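Local coordinates for high affinity transport system protein p37 (Mycoplasma hyorhinis, PDB 3EKI) that binds thiamine diphosphate as the extracytoplasmic lipoprotein component of a high-affinity transport system, probably one that takes up this cofactor, at residues Y162-G165 and T166-P170; T242-N245 and F246-H250; A305-E308 and E309-A313; L359-Q362 and T363-L367. All blocks are in the same frame, centred on the assembly; numbering follows the deposited sequence.

Contact 1. Residues Y162-G165 and T166-P170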
loop_
_atom_site.group_PDB
_atom_site.type_symbol
_atom_site.label_atom_id
_atom_site.label_comp_id
_atom_site.label_asym_id
_atom_site.label_seq_id
_atom_site.Cartn_x
_atom_site.Cartn_y
_atom_site.Cartn_z
ATOM N N TYR A 162 -10.348 -4.569 14.860
ATOM C CA TYR A 162 -10.253 -4.066 16.219
ATOM C C TYR A 162 -11.393 -4.619 17.076
ATOM O O TYR A 162 -12.560 -4.663 16.692
ATOM C CB TYR A 162 -10.241 -2.519 16.180
ATOM C CG TYR A 162 -10.101 -1.980 17.594
ATOM C CD1 TYR A 162 -8.851 -1.841 18.189
ATOM C CD2 TYR A 162 -11.194 -1.617 18.355
ATOM C CE1 TYR A 162 -8.732 -1.344 19.484
ATOM C CE2 TYR A 162 -11.114 -1.141 19.640
ATOM C CZ TYR A 162 -9.858 -1.012 20.195
ATOM O OH TYR A 162 -9.816 -0.535 21.469
ATOM N N VAL A 163 -11.045 -4.968 18.309
ATOM C CA VAL A 163 -12.030 -5.458 19.277
ATOM C C VAL A 163 -11.937 -4.597 20.534
ATOM O O VAL A 163 -12.890 -3.886 20.865
ATOM C CB VAL A 163 -11.845 -6.951 19.603
ATOM C CG1 VAL A 163 -12.879 -7.378 20.646
ATOM C CG2 VAL A 163 -11.973 -7.815 18.375
ATOM N N ASP A 164 -10.792 -4.632 21.214
ATOM C CA ASP A 164 -10.659 -3.833 22.429
ATOM C C ASP A 164 -9.279 -3.333 22.785
ATOM O O ASP A 164 -9.074 -2.739 23.852
ATOM C CB ASP A 164 -11.198 -4.692 23.611
ATOM C CG ASP A 164 -10.507 -6.015 23.759
ATOM O OD1 ASP A 164 -9.314 -6.126 23.429
ATOM O OD2 ASP A 164 -11.135 -7.011 24.200
ATOM N N GLY A 165 -8.272 -3.526 21.947
ATOM C CA GLY A 165 -6.930 -3.070 22.210
ATOM C C GLY A 165 -6.171 -3.760 23.310
ATOM O O GLY A 165 -5.087 -3.275 23.642
ATOM N N THR A 166 -6.692 -4.847 23.855
ATOM C CA THR A 166 -5.963 -5.615 24.846
ATOM C C THR A 166 -5.099 -6.690 24.215
ATOM O O THR A 166 -5.049 -6.887 23.005
ATOM C CB THR A 166 -6.910 -6.313 25.852
ATOM O OG1 THR A 166 -7.610 -7.346 25.180
ATOM C CG2 THR A 166 -7.919 -5.312 26.381
ATOM N N ASP A 167 -4.371 -7.418 25.064
ATOM C CA ASP A 167 -3.480 -8.483 24.600
ATOM C C ASP A 167 -4.197 -9.523 23.753
ATOM O O ASP A 167 -3.617 -10.234 22.936
ATOM C CB ASP A 167 -2.843 -9.157 25.814
ATOM C CG ASP A 167 -1.612 -8.455 26.343
ATOM O OD1 ASP A 167 -1.000 -7.645 25.613
ATOM O OD2 ASP A 167 -1.238 -8.721 27.510
ATOM N N SER A 168 -5.512 -9.643 23.914
ATOM C CA SER A 168 -6.247 -10.670 23.205
ATOM C C SER A 168 -6.835 -10.150 21.894
ATOM O O SER A 168 -7.442 -10.908 21.144
ATOM C CB SER A 168 -7.372 -11.226 24.090
ATOM O OG SER A 168 -8.221 -10.217 24.607
ATOM N N ASP A 169 -6.659 -8.862 21.653
ATOM C CA ASP A 169 -7.176 -8.223 20.438
ATOM C C ASP A 169 -6.436 -8.811 19.238
ATOM O O ASP A 169 -5.212 -8.885 19.307
ATOM C CB ASP A 169 -6.996 -6.715 20.587
ATOM C CG ASP A 169 -7.623 -5.919 19.457
ATOM O OD1 ASP A 169 -7.119 -6.107 18.326
ATOM O OD2 ASP A 169 -8.566 -5.137 19.690
ATOM N N PRO A 170 -7.132 -9.200 18.178
ATOM C CA PRO A 170 -6.451 -9.794 17.028
ATOM C C PRO A 170 -5.404 -8.869 16.407
ATOM O O PRO A 170 -4.394 -9.356 15.908
ATOM C CB PRO A 170 -7.574 -10.039 16.018
ATOM C CG PRO A 170 -8.752 -9.294 16.508
ATOM C CD PRO A 170 -8.592 -9.093 17.986
HETATM O O HOH W 1 -10.223 -9.299 22.877
#
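Three consecutive backbone amides, Val163, Asp164 and Gly165, converge on one carboxylate oxygen, Asp169 OD2. The Gly165 N bond is straightest, 2.8 Å to Asp169 OD2 at 169°; Asp164 N comes to the anti side of the carboxylate, whereas Val163 N and Gly165 N come from opposite faces, each well out of its plane. With CG anti to the backbone N (chi1 -174°), the Asp169 carboxylate is carried back toward these amides. Its other oxygen, OD1, caps Leu171 N of the following helix.

A second carboxylate, Asp164, grips one residue, Thr166, by its amide and hydroxyl. Asp164 OD1 accepts Thr166 N at 2.9 Å and Thr166 OG1 at 2.7 Å, both from one face, and a water links Asp164 OD2 to Ser168 OG. These bonds hold the first residue of the type I turn, which Asp169 N closes on Thr166 O.

Asp169 OD2 lies over one face of the Tyr162 ring, offset toward the rim, 3.6 Å from CD1. The apolar contact is Val163 CG2 on Pro170 CD, at 3.6 Å.

The loop joins strand 141-152 to helix 170-184; Tyr162 OH bonds His269 of helix 256-269, and Gly165 O accepts Trp235 NE1 from helix 225-236.

Contact 2. Residues T242-N245 and F246-H250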
loop_
_atom_site.group_PDB
_atom_site.type_symbol
_atom_site.label_atom_id
_atom_site.label_comp_id
_atom_site.label_asym_id
_atom_site.label_seq_id
_atom_site.Cartn_x
_atom_site.Cartn_y
_atom_site.Cartn_z
ATOM N N THR A 242 -2.239 11.997 27.426
ATOM C CA THR A 242 -0.893 11.538 27.734
ATOM C C THR A 242 -0.272 10.790 26.558
ATOM O O THR A 242 0.908 11.016 26.237
ATOM C CB THR A 242 -0.905 10.636 28.982
ATOM O OG1 THR A 242 -1.370 11.428 30.090
ATOM C CG2 THR A 242 0.501 10.154 29.273
ATOM N N PHE A 243 -1.114 9.951 25.946
ATOM C CA PHE A 243 -0.646 9.185 24.795
ATOM C C PHE A 243 -0.194 10.091 23.651
ATOM O O PHE A 243 0.940 10.082 23.158
ATOM C CB PHE A 243 -1.745 8.238 24.340
ATOM C CG PHE A 243 -1.348 7.328 23.193
ATOM C CD1 PHE A 243 -1.616 7.674 21.888
ATOM C CD2 PHE A 243 -0.712 6.123 23.456
ATOM C CE1 PHE A 243 -1.262 6.796 20.888
ATOM C CE2 PHE A 243 -0.349 5.253 22.454
ATOM C CZ PHE A 243 -0.608 5.611 21.147
ATOM N N ARG A 244 -1.125 10.948 23.248
ATOM C CA ARG A 244 -0.878 11.913 22.184
ATOM C C ARG A 244 0.357 12.782 22.431
ATOM O O ARG A 244 1.126 13.043 21.506
ATOM C CB ARG A 244 -2.107 12.802 21.976
ATOM C CG ARG A 244 -1.980 13.774 20.814
ATOM C CD ARG A 244 -2.164 15.212 21.274
ATOM N NE ARG A 244 -3.543 15.489 21.663
ATOM C CZ ARG A 244 -3.919 15.828 22.891
ATOM N NH1 ARG A 244 -3.017 15.933 23.858
ATOM N NH2 ARG A 244 -5.198 16.062 23.156
ATOM N N ASN A 245 0.548 13.234 23.669
ATOM C CA ASN A 245 1.651 14.137 23.964
ATOM C C ASN A 245 3.018 13.467 23.859
ATOM O O ASN A 245 4.022 14.174 23.868
ATOM C CB ASN A 245 1.469 14.743 25.353
ATOM C CG ASN A 245 0.350 15.781 25.362
ATOM O OD1 ASN A 245 -0.131 16.234 24.332
ATOM N ND2 ASN A 245 -0.089 16.177 26.541
ATOM N N PHE A 246 3.080 12.145 23.719
ATOM C CA PHE A 246 4.356 11.483 23.439
ATOM C C PHE A 246 4.834 11.807 22.028
ATOM O O PHE A 246 6.000 11.593 21.690
ATOM C CB PHE A 246 4.264 9.969 23.654
ATOM C CG PHE A 246 4.354 9.605 25.139
ATOM C CD1 PHE A 246 5.586 9.699 25.766
ATOM C CD2 PHE A 246 3.239 9.188 25.828
ATOM C CE1 PHE A 246 5.688 9.355 27.110
ATOM C CE2 PHE A 246 3.334 8.844 27.161
ATOM C CZ PHE A 246 4.555 8.938 27.779
ATOM N N GLY A 247 3.931 12.339 21.197
ATOM C CA GLY A 247 4.309 12.843 19.886
ATOM C C GLY A 247 4.048 11.819 18.801
ATOM O O GLY A 247 4.627 10.733 18.823
ATOM N N ILE A 248 3.197 12.169 17.835
ATOM C CA ILE A 248 2.830 11.242 16.778
ATOM C C ILE A 248 3.336 11.676 15.407
ATOM O O ILE A 248 3.034 12.775 14.929
ATOM C CB ILE A 248 1.301 11.124 16.734
ATOM C CG1 ILE A 248 0.681 10.570 18.011
ATOM C CG2 ILE A 248 0.875 10.300 15.522
ATOM C CD1 ILE A 248 -0.828 10.668 18.079
ATOM N N LEU A 249 4.088 10.794 14.784
ATOM C CA LEU A 249 4.490 10.938 13.383
ATOM C C LEU A 249 3.461 10.275 12.480
ATOM O O LEU A 249 2.977 9.189 12.792
ATOM C CB LEU A 249 5.810 10.263 13.112
ATOM C CG LEU A 249 7.050 10.698 13.863
ATOM C CD1 LEU A 249 8.259 9.966 13.283
ATOM C CD2 LEU A 249 7.253 12.209 13.792
ATOM N N HIS A 250 3.151 10.923 11.361
ATOM C CA HIS A 250 2.117 10.463 10.467
ATOM C C HIS A 250 2.449 10.838 9.028
ATOM O O HIS A 250 3.366 11.630 8.812
ATOM C CB HIS A 250 0.799 11.129 10.925
ATOM C CG HIS A 250 0.906 12.622 10.927
ATOM N ND1 HIS A 250 0.658 13.335 9.767
ATOM C CD2 HIS A 250 1.259 13.564 11.832
ATOM C CE1 HIS A 250 0.832 14.631 9.976
ATOM N NE2 HIS A 250 1.204 14.810 11.243
#
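The Phe246 ring lies alongside Thr242, one helical turn back, and both side chains point the same way. Its CE2 meets the Thr242 methyl, CG2, at 3.8 Å, while CD2 closes to 3.0 Å from the carbonyl oxygen Thr242 O, which approaches the ring obliquely. Phe243 O sits at the ring edge, near its plane, 3.6 Å from Phe246 CD2. The torsion chi1 of -79° sets CG beside the backbone N and turns the ring back toward Thr242.

Two backbone bonds hold this turn closed. Phe246 N donates to Phe243 O at 3.0 Å and Gly247 N to Arg244 O at 2.9 Å, each spanning three residues. Gly247, with phi at 97°, then leaves helical geometry and turns the chain into strand 248-250. Ile248 CD1 comes back within 4.3 Å of Arg244 CG, a loose contact between helix and strand.

Further out, Arg244 is fixed by several partners. Asn245 OD1, which lies close to the guanidinium plane, accepts from Arg244 NH1 at 2.9 Å; NH1 also bonds Asn241, while NE forms a salt bridge with Asp280. Thr242 OG1 bonds Asp239.

Phe246 packs on Lys230 and Ile231 of helix 225-236, as Phe243 does on Ile231. The chain thus passes from helix 240-245 into strand 248-250, which runs between the parallel strands 288-290 and 304-308.

Contact 3. Residues A305-E308 and E309-A313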
loop_
_atom_site.group_PDB
_atom_site.type_symbol
_atom_site.label_atom_id
_atom_site.label_comp_id
_atom_site.label_asym_id
_atom_site.label_seq_id
_atom_site.Cartn_x
_atom_site.Cartn_y
_atom_site.Cartn_z
ATOM N N ALA A 305 4.514 6.366 15.775
ATOM C CA ALA A 305 4.529 6.610 14.338
ATOM C C ALA A 305 3.584 5.680 13.593
ATOM O O ALA A 305 3.359 4.531 13.979
ATOM C CB ALA A 305 5.919 6.469 13.744
ATOM N N PHE A 306 3.018 6.217 12.500
ATOM C CA PHE A 306 2.173 5.421 11.626
ATOM C C PHE A 306 2.956 4.936 10.408
ATOM O O PHE A 306 3.764 5.713 9.903
ATOM C CB PHE A 306 1.002 6.260 11.138
ATOM C CG PHE A 306 0.103 6.874 12.185
ATOM C CD1 PHE A 306 0.100 6.389 13.490
ATOM C CD2 PHE A 306 -0.750 7.913 11.839
ATOM C CE1 PHE A 306 -0.746 6.971 14.424
ATOM C CE2 PHE A 306 -1.561 8.493 12.779
ATOM C CZ PHE A 306 -1.580 8.000 14.071
ATOM N N SER A 307 2.671 3.705 9.984
ATOM C CA SER A 307 3.233 3.254 8.711
ATOM C C SER A 307 2.392 2.143 8.133
ATOM O O SER A 307 1.477 1.600 8.753
ATOM C CB SER A 307 4.668 2.758 8.877
ATOM O OG SER A 307 4.650 1.451 9.418
ATOM N N GLU A 308 2.735 1.785 6.883
ATOM C CA GLU A 308 2.223 0.552 6.334
ATOM C C GLU A 308 2.655 -0.619 7.207
ATOM O O GLU A 308 3.797 -0.632 7.665
ATOM C CB GLU A 308 2.796 0.344 4.922
ATOM C CG GLU A 308 2.671 1.504 3.963
ATOM C CD GLU A 308 3.844 2.450 3.978
ATOM O OE1 GLU A 308 4.065 3.103 2.921
ATOM O OE2 GLU A 308 4.548 2.557 5.014
ATOM N N GLU A 309 1.769 -1.569 7.405
ATOM C CA GLU A 309 2.157 -2.808 8.071
ATOM C C GLU A 309 3.371 -3.397 7.361
ATOM O O GLU A 309 3.405 -3.577 6.149
ATOM C CB GLU A 309 1.011 -3.796 8.111
ATOM C CG GLU A 309 1.416 -5.120 8.747
ATOM C CD GLU A 309 0.346 -6.180 8.695
ATOM O OE1 GLU A 309 -0.084 -6.581 7.584
ATOM O OE2 GLU A 309 -0.048 -6.630 9.792
ATOM N N GLY A 310 4.399 -3.729 8.133
ATOM C CA GLY A 310 5.558 -4.419 7.607
ATOM C C GLY A 310 6.397 -3.659 6.609
ATOM O O GLY A 310 7.075 -4.319 5.809
ATOM N N SER A 311 6.396 -2.331 6.654
ATOM C CA SER A 311 7.177 -1.513 5.733
ATOM C C SER A 311 8.654 -1.870 5.781
ATOM O O SER A 311 9.383 -1.697 4.804
ATOM C CB SER A 311 6.948 -0.038 6.060
ATOM O OG SER A 311 7.215 0.293 7.391
ATOM N N PHE A 312 9.134 -2.408 6.908
ATOM C CA PHE A 312 10.539 -2.811 7.006
ATOM C C PHE A 312 10.875 -3.912 6.004
ATOM O O PHE A 312 12.013 -4.125 5.593
ATOM C CB PHE A 312 10.854 -3.237 8.445
ATOM C CG PHE A 312 9.893 -4.247 9.026
ATOM C CD1 PHE A 312 9.997 -5.597 8.694
ATOM C CD2 PHE A 312 8.882 -3.874 9.912
ATOM C CE1 PHE A 312 9.131 -6.533 9.205
ATOM C CE2 PHE A 312 8.007 -4.817 10.411
ATOM C CZ PHE A 312 8.113 -6.146 10.060
ATOM N N ALA A 313 9.871 -4.664 5.574
ATOM C CA ALA A 313 10.058 -5.798 4.679
ATOM C C ALA A 313 10.537 -5.358 3.300
ATOM O O ALA A 313 11.185 -6.198 2.650
ATOM C CB ALA A 313 8.787 -6.614 4.533
#
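Ser307 OG stands between its own backbone N and carbonyl carbon (chi1 79°), a torsion that sets it at Glu308 O, the same oxygen that Ser311 N reaches from across the turn. The stretch forms a type II beta turn from Glu308 to Ser311 at the end of strand 304-308, with Gly310 at positive phi in its third position.

Glu308 O gathers these two donors from opposite faces of its carbonyl plane. Ser307 OG gives the shorter bond, 2.9 Å, and Ser311 N closes the turn at 3.3 Å, with an angle of 143° at the hydrogen. Ser307 OG is itself engaged by Trp220 NE1 of strand 217-223, so this neighbouring strand helps to position the hydroxyl.

The Glu308 side chain bends at chi2 (91°). Its OE2 passes 3.7 Å from Ser311 CB, while OE1 forms a salt bridge with Lys258; the same side chain lies about 4 Å from bound thiamine diphosphate and belongs to its pocket. Glu309 instead packs against Ile174 and Ile178 of helix 170-184.

A 3-10 segment follows, opened by Ala313 N bonding Gly310 O at 2.8 Å, and Gly310 CA rests 3.7 Å above one face of the Phe312 ring, offset toward the rim.

Contact 4. Residues L359-Q362 and T363-L367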
loop_
_atom_site.group_PDB
_atom_site.type_symbol
_atom_site.label_atom_id
_atom_site.label_comp_id
_atom_site.label_asym_id
_atom_site.label_seq_id
_atom_site.Cartn_x
_atom_site.Cartn_y
_atom_site.Cartn_z
ATOM N N LEU A 359 -9.816 -7.846 -21.720
ATOM C CA LEU A 359 -8.606 -8.504 -22.224
ATOM C C LEU A 359 -7.355 -7.980 -21.521
ATOM O O LEU A 359 -6.420 -8.734 -21.255
ATOM C CB LEU A 359 -8.485 -8.274 -23.723
ATOM C CG LEU A 359 -9.359 -9.145 -24.609
ATOM C CD1 LEU A 359 -9.403 -8.486 -25.985
ATOM C CD2 LEU A 359 -8.848 -10.574 -24.734
ATOM N N ILE A 360 -7.357 -6.699 -21.180
ATOM C CA ILE A 360 -6.204 -6.135 -20.454
ATOM C C ILE A 360 -6.183 -6.726 -19.047
ATOM O O ILE A 360 -5.097 -7.141 -18.593
ATOM C CB ILE A 360 -6.216 -4.600 -20.504
ATOM C CG1 ILE A 360 -5.899 -4.057 -21.915
ATOM C CG2 ILE A 360 -5.303 -3.984 -19.471
ATOM C CD1 ILE A 360 -6.197 -2.566 -22.061
ATOM N N VAL A 361 -7.318 -6.813 -18.387
ATOM C CA VAL A 361 -7.347 -7.461 -17.054
ATOM C C VAL A 361 -6.819 -8.876 -17.130
ATOM O O VAL A 361 -5.962 -9.302 -16.352
ATOM C CB VAL A 361 -8.762 -7.401 -16.440
ATOM C CG1 VAL A 361 -8.874 -8.300 -15.213
ATOM C CG2 VAL A 361 -9.146 -5.974 -16.084
ATOM N N GLN A 362 -7.288 -9.689 -18.085
ATOM C CA GLN A 362 -6.866 -11.071 -18.193
ATOM C C GLN A 362 -5.393 -11.185 -18.540
ATOM O O GLN A 362 -4.730 -12.144 -18.117
ATOM C CB GLN A 362 -7.700 -11.792 -19.261
ATOM C CG GLN A 362 -7.575 -13.309 -19.189
ATOM C CD GLN A 362 -8.080 -13.838 -17.852
ATOM O OE1 GLN A 362 -9.200 -13.506 -17.495
ATOM N NE2 GLN A 362 -7.245 -14.622 -17.195
ATOM N N THR A 363 -4.892 -10.188 -19.276
ATOM C CA THR A 363 -3.468 -10.191 -19.591
ATOM C C THR A 363 -2.627 -10.014 -18.310
ATOM O O THR A 363 -1.611 -10.710 -18.162
ATOM C CB THR A 363 -3.124 -9.137 -20.651
ATOM O OG1 THR A 363 -3.792 -9.506 -21.871
ATOM C CG2 THR A 363 -1.637 -9.115 -20.948
ATOM N N PHE A 364 -3.036 -9.140 -17.409
ATOM C CA PHE A 364 -2.330 -9.007 -16.124
ATOM C C PHE A 364 -2.320 -10.361 -15.412
ATOM O O PHE A 364 -1.270 -10.819 -14.951
ATOM C CB PHE A 364 -2.937 -7.928 -15.221
ATOM C CG PHE A 364 -2.429 -6.536 -15.461
ATOM C CD1 PHE A 364 -1.197 -6.115 -15.002
ATOM C CD2 PHE A 364 -3.191 -5.617 -16.156
ATOM C CE1 PHE A 364 -0.770 -4.820 -15.224
ATOM C CE2 PHE A 364 -2.779 -4.334 -16.395
ATOM C CZ PHE A 364 -1.545 -3.924 -15.939
ATOM N N ILE A 365 -3.472 -10.996 -15.324
ATOM C CA ILE A 365 -3.662 -12.263 -14.627
ATOM C C ILE A 365 -2.765 -13.338 -15.216
ATOM O O ILE A 365 -2.046 -14.076 -14.521
ATOM C CB ILE A 365 -5.145 -12.667 -14.650
ATOM C CG1 ILE A 365 -6.019 -11.719 -13.831
ATOM C CG2 ILE A 365 -5.328 -14.099 -14.188
ATOM C CD1 ILE A 365 -7.517 -11.855 -13.998
ATOM N N ASN A 366 -2.804 -13.430 -16.554
ATOM C CA ASN A 366 -2.027 -14.480 -17.214
ATOM C C ASN A 366 -0.537 -14.213 -17.133
ATOM O O ASN A 366 0.231 -15.185 -17.039
ATOM C CB ASN A 366 -2.487 -14.651 -18.682
ATOM C CG ASN A 366 -3.879 -15.180 -18.831
ATOM O OD1 ASN A 366 -4.615 -15.538 -17.915
ATOM N ND2 ASN A 366 -4.335 -15.266 -20.086
ATOM N N LEU A 367 -0.067 -12.973 -17.154
ATOM C CA LEU A 367 1.335 -12.623 -17.036
ATOM C C LEU A 367 1.852 -13.037 -15.642
ATOM O O LEU A 367 2.987 -13.499 -15.533
ATOM C CB LEU A 367 1.648 -11.143 -17.237
ATOM C CG LEU A 367 1.613 -10.585 -18.665
ATOM C CD1 LEU A 367 1.923 -9.094 -18.620
ATOM C CD2 LEU A 367 2.576 -11.305 -19.599
#
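Two side-chain amides one helical turn apart, those of Gln362 and Asn366, meet with their planes turned 51° against each other. Gln362 NE2 uses an N-H in its own amide plane to reach Asn366 OD1 at 2.9 Å, at a nearly straight 165°, yet stands well above the carbonyl plane of the asparagine. The glutamine chain bends at chi2 (62°), which folds its amide along the helix. The ring of Phe364 lies beside Ile360, pointing the same way, with CE2 4.0 Å from Ile360 CG2; Ile360 O comes obliquely to the ring, 3.4 Å from CD2.

Thr363 turns its hydroxyl back to the preceding turn. Leu359 O thereby accepts both Thr363 OG1, at 2.8 Å, and Thr363 N, at 2.9 Å, from opposite faces of its carbonyl plane. Val361 CG1 and Ile365 CD1 add an apolar contact at 4.0 Å, and i to i+4 backbone bonds continue through Leu367.

On helix 354-369, Thr363 and Leu367 face Phe76 of helix 64-85, whose ring also meets Phe364 edge-to-face, and Asn366 ND2 bonds Glu79. Val361 packs on strand 141-152, while Ile365 touches Tyr384 of strand 383-386.

Overall arrangement
Contacts 2 and 3 belong to one mixed sheet, where strands 248-250 and 304-308 are neighbours: Leu249 O lies 3.0 Å from Phe306 N, a probable hydrogen bond, and Ile248 and His250 pack on the Phe306 ring. Contact 3, buried and about 10 Å from the chain centre, includes a residue of the cofactor pocket and turns on a carbonyl oxygen with two donors. Contacts 1 and 2 lie about 23 Å from that centre and are partly exposed; carboxylates gather amides in contact 1, whereas ring packing marks contact 2. Contact 4, within a single helix and partly buried, combines apolar contacts with a side-chain amide pair, across the chain's centre from contact 2.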